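PDB 5O3Z: sorbitol-6-phosphate dehydrogenase from Erwinia amylovora CFBP1430, which probably catalyses the NAD(H)-dependent interconversion of sorbitol 6-phosphate and fructose 6-phosphate, as a member of the short-chain dehydrogenase/reductase family. Local coordinates for residues A[15-20]-A[229-234]; A[130-135]-A[177-182]. All blocks are in the same frame, centred on the assembly; numbering follows the deposited sequence.

Interaction 1. Residues A[15-20]-A[229-234]; sequences GQTLGA and CDYQDV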
ATOM      1  N   GLY A  15     -10.493  -8.778  29.966  1.00 37.28           N
ATOM      2  CA  GLY A  15     -10.746  -8.488  31.355  1.00 39.94           C
ATOM      3  C   GLY A  15     -10.627  -7.068  31.796  1.00 42.31           C
ATOM      4  O   GLY A  15     -10.925  -6.745  32.932  1.00 41.82           O
ATOM      5  N   GLN A  16     -10.225  -6.191  30.909  1.00 42.21           N
ATOM      6  CA  GLN A  16     -10.140  -4.791  31.294  1.00 43.78           C
ATOM      7  C   GLN A  16     -10.159  -3.922  30.036  1.00 41.46           C
ATOM      8  O   GLN A  16     -10.049  -4.452  28.930  1.00 35.10           O
ATOM      9  CB  GLN A  16      -8.836  -4.547  32.059  1.00 47.84           C
ATOM     10  CG  GLN A  16      -7.633  -5.158  31.335  1.00 51.92           C
ATOM     11  CD  GLN A  16      -6.291  -4.662  31.847  1.00 55.73           C
ATOM     12  OE1 GLN A  16      -5.852  -5.046  32.924  1.00 56.25           O
ATOM     13  NE2 GLN A  16      -5.623  -3.827  31.060  1.00 55.00           N
ATOM     14  N   THR A  17     -10.294  -2.609  30.263  1.00 42.54           N
ATOM     15  CA  THR A  17     -10.124  -1.541  29.270  1.00 41.57           C
ATOM     16  C   THR A  17     -10.870  -1.901  27.984  1.00 39.15           C
ATOM     17  O   THR A  17     -12.057  -2.248  28.055  1.00 33.60           O
ATOM     18  CB  THR A  17      -8.626  -1.225  29.123  1.00 48.02           C
ATOM     19  OG1 THR A  17      -7.896  -2.444  28.977  1.00 51.90           O
ATOM     20  CG2 THR A  17      -8.128  -0.537  30.391  1.00 50.16           C
ATOM     21  N   LEU A  18     -10.199  -1.859  26.821  1.00 32.55           N
ATOM     22  CA  LEU A  18     -10.854  -2.095  25.547  1.00 28.54           C
ATOM     23  C   LEU A  18     -11.447  -3.479  25.379  1.00 26.88           C
ATOM     24  O   LEU A  18     -12.574  -3.615  24.893  1.00 25.22           O
ATOM     25  CB  LEU A  18      -9.878  -1.816  24.348  1.00 27.12           C
ATOM     26  CG  LEU A  18     -10.425  -2.238  22.971  1.00 28.27           C
ATOM     27  CD1 LEU A  18     -11.656  -1.418  22.528  1.00 28.45           C
ATOM     28  CD2 LEU A  18      -9.358  -2.190  21.855  1.00 28.91           C
ATOM     29  N   GLY A  19     -10.674  -4.506  25.729  1.00 23.60           N
ATOM     30  CA  GLY A  19     -11.184  -5.841  25.762  1.00 25.81           C
ATOM     31  C   GLY A  19     -12.489  -5.991  26.539  1.00 26.60           C
ATOM     32  O   GLY A  19     -13.413  -6.686  26.080  1.00 22.77           O
ATOM     33  N   ALA A  20     -12.557  -5.303  27.676  1.00 27.84           N
ATOM     34  CA  ALA A  20     -13.751  -5.397  28.535  1.00 32.18           C
ATOM     35  C   ALA A  20     -14.964  -4.727  27.845  1.00 31.99           C
ATOM     36  O   ALA A  20     -16.055  -5.255  27.840  1.00 31.18           O
ATOM     37  CB  ALA A  20     -13.478  -4.768  29.893  1.00 30.46           C
ATOM     38  N   CYS A 229      -9.456   8.140  18.804  1.00 27.71           N
ATOM     39  CA  CYS A 229     -10.259   6.960  18.526  1.00 28.89           C
ATOM     40  C   CYS A 229     -11.020   6.598  19.788  1.00 29.64           C
ATOM     41  O   CYS A 229     -10.474   6.576  20.865  1.00 31.28           O
ATOM     42  CB  CYS A 229      -9.412   5.774  18.042  1.00 28.12           C
ATOM     43  SG  CYS A 229     -10.291   4.269  17.590  1.00 30.60           S
ATOM     44  N   ASP A 230     -12.262   6.237  19.675  1.00 30.44           N
ATOM     45  CA  ASP A 230     -12.890   5.752  20.894  1.00 35.76           C
ATOM     46  C   ASP A 230     -13.362   4.314  20.807  1.00 33.32           C
ATOM     47  O   ASP A 230     -13.373   3.679  19.750  1.00 28.90           O
ATOM     48  CB  ASP A 230     -13.927   6.783  21.426  1.00 40.66           C
ATOM     49  CG  ASP A 230     -15.216   6.816  20.613  1.00 44.84           C
ATOM     50  OD1 ASP A 230     -15.418   5.898  19.795  1.00 54.23           O
ATOM     51  OD2 ASP A 230     -16.063   7.739  20.824  1.00 49.64           O
ATOM     52  N   TYR A 231     -13.733   3.760  21.953  1.00 33.64           N
ATOM     53  CA  TYR A 231     -13.975   2.321  22.022  1.00 32.85           C
ATOM     54  C   TYR A 231     -15.159   1.930  21.203  1.00 29.17           C
ATOM     55  O   TYR A 231     -15.270   0.785  20.685  1.00 31.23           O
ATOM     56  CB  TYR A 231     -14.186   1.848  23.498  1.00 35.69           C
ATOM     57  CG  TYR A 231     -13.015   1.924  24.488  1.00 36.84           C
ATOM     58  CD1 TYR A 231     -11.673   1.783  24.090  1.00 38.55           C
ATOM     59  CD2 TYR A 231     -13.263   2.057  25.840  1.00 41.29           C
ATOM     60  CE1 TYR A 231     -10.644   1.797  25.026  1.00 37.51           C
ATOM     61  CE2 TYR A 231     -12.234   2.083  26.778  1.00 42.42           C
ATOM     62  CZ  TYR A 231     -10.927   1.959  26.364  1.00 40.96           C
ATOM     63  OH  TYR A 231      -9.917   1.982  27.292  1.00 43.52           O
ATOM     64  N   GLN A 232     -16.123   2.846  21.104  1.00 28.75           N
ATOM     65  CA  GLN A 232     -17.319   2.547  20.328  1.00 27.43           C
ATOM     66  C   GLN A 232     -17.026   2.437  18.813  1.00 24.84           C
ATOM     67  O   GLN A 232     -17.601   1.613  18.116  1.00 25.89           O
ATOM     68  CB  GLN A 232     -18.436   3.587  20.619  1.00 27.25           C
ATOM     69  CG  GLN A 232     -19.753   3.265  19.937  1.00 26.04           C
ATOM     70  CD  GLN A 232     -20.448   2.095  20.567  1.00 26.34           C
ATOM     71  OE1 GLN A 232     -20.556   2.046  21.794  1.00 27.86           O
ATOM     72  NE2 GLN A 232     -20.890   1.179  19.797  1.00 25.27           N
ATOM     73  N   ASP A 233     -16.108   3.249  18.315  1.00 27.66           N
ATOM     74  CA  ASP A 233     -15.696   3.102  16.873  1.00 25.37           C
ATOM     75  C   ASP A 233     -15.146   1.722  16.637  1.00 23.70           C
ATOM     76  O   ASP A 233     -15.459   1.078  15.716  1.00 24.33           O
ATOM     77  CB  ASP A 233     -14.624   4.114  16.512  1.00 26.48           C
ATOM     78  CG  ASP A 233     -15.015   5.510  16.798  1.00 27.45           C
ATOM     79  OD1 ASP A 233     -16.138   5.922  16.406  1.00 27.23           O
ATOM     80  OD2 ASP A 233     -14.195   6.188  17.395  1.00 26.67           O
ATOM     81  N   VAL A 234     -14.350   1.238  17.574  1.00 24.47           N
ATOM     82  CA  VAL A 234     -13.802  -0.090  17.453  1.00 24.24           C
ATOM     83  C   VAL A 234     -14.867  -1.151  17.365  1.00 21.90           C
ATOM     84  O   VAL A 234     -14.888  -1.996  16.460  1.00 19.65           O
ATOM     85  CB  VAL A 234     -12.812  -0.388  18.607  1.00 25.31           C
ATOM     86  CG1 VAL A 234     -12.210  -1.777  18.453  1.00 25.25           C
ATOM     87  CG2 VAL A 234     -11.679   0.628  18.638  1.00 25.90           C
TER
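Leu18 and Tyr231 meet at the centre of this contact; packing carries it, mostly between apolar groups, and no hydrogen bond passes between 15-20 and 229-234. The tyrosine ring reaches from the first turn of its helix to the opening turn of helix 17-28 and lies with one face against the backbone of Leu18. That residue's CA makes a CH-pi contact, 4.2 Å from the centroid of the Tyr231 ring and 20° off its normal, displaced toward the rim.

The aliphatic packing follows the ring back to its root. Leu18 CB sits 3.8 Å from Tyr231 CE1, while Leu18 CD1 touches Tyr231 CD1 at 3.6 Å. With CG anti to the backbone N (chi1 171°), the leucine branch runs on to Val234, where its CD1 meets Val234 CG1 at 4.1 Å. At the far end of the ring, Thr17 CB approaches Tyr231 OH at 3.9 Å; the hydroxyl also has a weak hydrogen bond with Ser194.

Polar bonds instead shape the start of helix 231-242. Asp233 N donates to Asp230 OD1 (3.1 Å), nearly along the C-O axis, and Asp230 N donates to Asp233 OD2 (3.0 Å). This reciprocal pair is a capping box with Asp230 as N-cap, and it fixes the turn from which Tyr231 projects.

Gly15, whose N bonds to Asp37, belongs to the glycine-rich turn between strand 8-12 and helix 17-28. In the Rossmann fold of short-chain dehydrogenases this turn typically receives the dinucleotide cofactor, and here the helix leaving it packs against the start of helix 231-242.

Interaction 2. Residues A[130-135]-A[177-182]; sequences LMIRDG and AEYGIT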
ATOM      1  N   LEU A 130     -11.584 -25.528  16.013  1.00 26.33           N
ATOM      2  CA  LEU A 130     -12.976 -25.673  16.519  1.00 26.95           C
ATOM      3  C   LEU A 130     -13.977 -25.247  15.461  1.00 29.02           C
ATOM      4  O   LEU A 130     -15.088 -25.837  15.344  1.00 30.45           O
ATOM      5  CB  LEU A 130     -13.214 -24.899  17.831  1.00 25.37           C
ATOM      6  CG  LEU A 130     -12.504 -25.421  19.114  1.00 26.31           C
ATOM      7  CD1 LEU A 130     -12.816 -24.526  20.330  1.00 26.08           C
ATOM      8  CD2 LEU A 130     -12.878 -26.856  19.440  1.00 26.58           C
ATOM      9  N   MET A 131     -13.617 -24.222  14.685  1.00 27.25           N
ATOM     10  CA  MET A 131     -14.543 -23.641  13.717  1.00 26.59           C
ATOM     11  C   MET A 131     -14.673 -24.597  12.564  1.00 27.23           C
ATOM     12  O   MET A 131     -15.776 -24.806  12.040  1.00 32.46           O
ATOM     13  CB  MET A 131     -14.021 -22.272  13.217  1.00 25.10           C
ATOM     14  CG  MET A 131     -14.331 -21.157  14.133  1.00 25.55           C
ATOM     15  SD  MET A 131     -13.391 -19.694  13.597  1.00 27.30           S
ATOM     16  CE  MET A 131     -13.513 -18.648  15.022  1.00 23.73           C
ATOM     17  N   ILE A 132     -13.546 -25.168  12.169  1.00 29.48           N
ATOM     18  CA  ILE A 132     -13.469 -26.176  11.150  1.00 30.15           C
ATOM     19  C   ILE A 132     -14.212 -27.452  11.499  1.00 32.87           C
ATOM     20  O   ILE A 132     -14.982 -27.985  10.669  1.00 31.70           O
ATOM     21  CB  ILE A 132     -12.002 -26.506  10.815  1.00 31.31           C
ATOM     22  CG1 ILE A 132     -11.408 -25.298  10.070  1.00 31.90           C
ATOM     23  CG2 ILE A 132     -11.842 -27.747   9.938  1.00 31.02           C
ATOM     24  CD1 ILE A 132      -9.899 -25.303  10.054  1.00 30.72           C
ATOM     25  N   ARG A 133     -13.998 -27.924  12.711  1.00 36.07           N
ATOM     26  CA  ARG A 133     -14.616 -29.173  13.191  1.00 38.32           C
ATOM     27  C   ARG A 133     -16.110 -29.108  13.085  1.00 35.78           C
ATOM     28  O   ARG A 133     -16.697 -30.003  12.551  1.00 35.30           O
ATOM     29  CB  ARG A 133     -14.268 -29.419  14.660  1.00 37.56           C
ATOM     30  CG  ARG A 133     -14.715 -30.794  15.188  1.00 38.53           C
ATOM     31  CD  ARG A 133     -14.712 -30.806  16.713  1.00 35.12           C
ATOM     32  NE  ARG A 133     -15.712 -29.902  17.278  1.00 34.75           N
ATOM     33  CZ  ARG A 133     -15.729 -29.438  18.539  1.00 35.59           C
ATOM     34  NH1 ARG A 133     -14.797 -29.797  19.406  1.00 39.13           N
ATOM     35  NH2 ARG A 133     -16.684 -28.603  18.948  1.00 36.43           N
ATOM     36  N   ASP A 134     -16.689 -28.029  13.598  1.00 37.95           N
ATOM     37  CA  ASP A 134     -18.145 -27.825  13.625  1.00 38.84           C
ATOM     38  C   ASP A 134     -18.739 -27.181  12.404  1.00 37.36           C
ATOM     39  O   ASP A 134     -19.878 -26.757  12.454  1.00 41.52           O
ATOM     40  CB  ASP A 134     -18.519 -26.921  14.812  1.00 39.03           C
ATOM     41  CG  ASP A 134     -18.383 -27.628  16.146  1.00 42.77           C
ATOM     42  OD1 ASP A 134     -18.173 -28.863  16.079  1.00 44.52           O
ATOM     43  OD2 ASP A 134     -18.481 -26.960  17.227  1.00 39.59           O
ATOM     44  N   GLY A 135     -17.993 -27.053  11.321  1.00 38.45           N
ATOM     45  CA  GLY A 135     -18.512 -26.373  10.106  1.00 35.43           C
ATOM     46  C   GLY A 135     -18.993 -24.921  10.190  1.00 33.24           C
ATOM     47  O   GLY A 135     -19.924 -24.534   9.494  1.00 35.31           O
ATOM     48  N   ALA A 177      -9.856 -19.501   4.014  1.00 26.94           N
ATOM     49  CA  ALA A 177     -10.890 -19.185   3.043  1.00 28.75           C
ATOM     50  C   ALA A 177     -11.720 -20.388   2.664  1.00 28.37           C
ATOM     51  O   ALA A 177     -12.927 -20.253   2.554  1.00 31.23           O
ATOM     52  CB  ALA A 177     -10.298 -18.622   1.758  1.00 27.33           C
ATOM     53  N   GLU A 178     -11.101 -21.524   2.439  1.00 29.26           N
ATOM     54  CA  GLU A 178     -11.846 -22.657   1.940  1.00 33.88           C
ATOM     55  C   GLU A 178     -12.894 -23.102   2.982  1.00 32.45           C
ATOM     56  O   GLU A 178     -13.879 -23.711   2.641  1.00 38.31           O
ATOM     57  CB  GLU A 178     -10.904 -23.786   1.486  1.00 34.24           C
ATOM     58  CG  GLU A 178     -10.360 -24.609   2.653  1.00 38.43           C
ATOM     59  CD  GLU A 178      -9.060 -25.338   2.329  1.00 47.81           C
ATOM     60  OE1 GLU A 178      -9.106 -26.564   2.061  1.00 52.59           O
ATOM     61  OE2 GLU A 178      -7.954 -24.714   2.346  1.00 49.71           O
ATOM     62  N   TYR A 179     -12.705 -22.751   4.238  1.00 31.46           N
ATOM     63  CA  TYR A 179     -13.668 -23.070   5.302  1.00 31.95           C
ATOM     64  C   TYR A 179     -14.659 -21.957   5.593  1.00 31.53           C
ATOM     65  O   TYR A 179     -15.414 -22.057   6.552  1.00 32.01           O
ATOM     66  CB  TYR A 179     -12.912 -23.379   6.596  1.00 30.93           C
ATOM     67  CG  TYR A 179     -11.903 -24.447   6.459  1.00 33.26           C
ATOM     68  CD1 TYR A 179     -12.291 -25.798   6.253  1.00 36.90           C
ATOM     69  CD2 TYR A 179     -10.558 -24.168   6.561  1.00 36.39           C
ATOM     70  CE1 TYR A 179     -11.366 -26.805   6.150  1.00 33.24           C
ATOM     71  CE2 TYR A 179      -9.619 -25.183   6.485  1.00 37.19           C
ATOM     72  CZ  TYR A 179     -10.046 -26.496   6.271  1.00 35.07           C
ATOM     73  OH  TYR A 179      -9.088 -27.440   6.147  1.00 34.62           O
ATOM     74  N   GLY A 180     -14.677 -20.881   4.798  1.00 27.32           N
ATOM     75  CA  GLY A 180     -15.603 -19.788   5.038  1.00 26.47           C
ATOM     76  C   GLY A 180     -15.319 -19.022   6.286  1.00 23.56           C
ATOM     77  O   GLY A 180     -16.199 -18.402   6.870  1.00 25.07           O
ATOM     78  N   ILE A 181     -14.090 -19.080   6.760  1.00 24.55           N
ATOM     79  CA  ILE A 181     -13.711 -18.232   7.868  1.00 24.79           C
ATOM     80  C   ILE A 181     -12.938 -17.030   7.315  1.00 24.51           C
ATOM     81  O   ILE A 181     -12.000 -17.228   6.608  1.00 23.07           O
ATOM     82  CB  ILE A 181     -12.797 -18.960   8.885  1.00 25.25           C
ATOM     83  CG1 ILE A 181     -13.478 -20.226   9.448  1.00 26.69           C
ATOM     84  CG2 ILE A 181     -12.559 -18.020  10.069  1.00 26.01           C
ATOM     85  CD1 ILE A 181     -12.547 -21.138  10.184  1.00 26.49           C
ATOM     86  N   THR A 182     -13.345 -15.832   7.690  1.00 23.36           N
ATOM     87  CA  THR A 182     -12.632 -14.608   7.388  1.00 23.89           C
ATOM     88  C   THR A 182     -11.798 -14.075   8.591  1.00 23.83           C
ATOM     89  O   THR A 182     -12.113 -14.310   9.743  1.00 24.36           O
ATOM     90  CB  THR A 182     -13.585 -13.498   6.936  1.00 22.38           C
ATOM     91  OG1 THR A 182     -14.331 -13.008   8.043  1.00 24.58           O
ATOM     92  CG2 THR A 182     -14.488 -13.938   5.868  1.00 22.25           C
TER
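Ile132 lies over a face of Tyr179, and its side chain can be followed outward across the ring. Its CB divides into two branches. The shorter, CG2, stands 3.9 Å from Tyr179 CE1. On the longer branch, CG1 is set anti to the carbonyl carbon (chi1 -71°), which brings it above the middle of the ring: the CH-pi contact from Ile132 CG1 to the Tyr179 centroid is 3.7 Å, 11° off the normal. The tip, CD1, stays on the same face and extends toward the other edge, 3.6 Å from Tyr179 CE2. Glu178 CG covers the opposite face, leaving the ring between two aliphatic groups.

Deeper in, Ile181 CD1 packs 3.6 Å from Met131 CB, and the methionine's extended chain carries SD to 3.8 Å from the same Ile181 CD1.

The helix ends here in a Schellman motif, with Gly135 at the C-prime position. The contact thus joins the C-terminal end of helix 106-133 to the loop leading from helix 156-176 into strand 182-188; Leu176 of helix 156-176 touches both isoleucines, and Thr102 of a neighbouring subunit packs on Ile132.

How the interactions relate
The two contacts lie on opposite sides of the chain's centre, about 27 Å apart between centres, and share no segment. Interaction 1 is the more central and joins the beginnings of two helices; interaction 2, farther out, joins a helix end to a loop. Both are partly buried, combining two buried apolar residues with a tyrosine ring nearer the surface; the buried pair is Leu18 and Val234 in interaction 1, while interaction 2 brings in a sulfur. Each sets a CH group over its own tyrosine ring, a backbone CA in interaction 1 and a side-chain methylene in interaction 2. Strand 182-188 runs between the two regions: its Leu188 touches Leu18 and Val234, and its first residue, Thr182, ends the 177-182 segment.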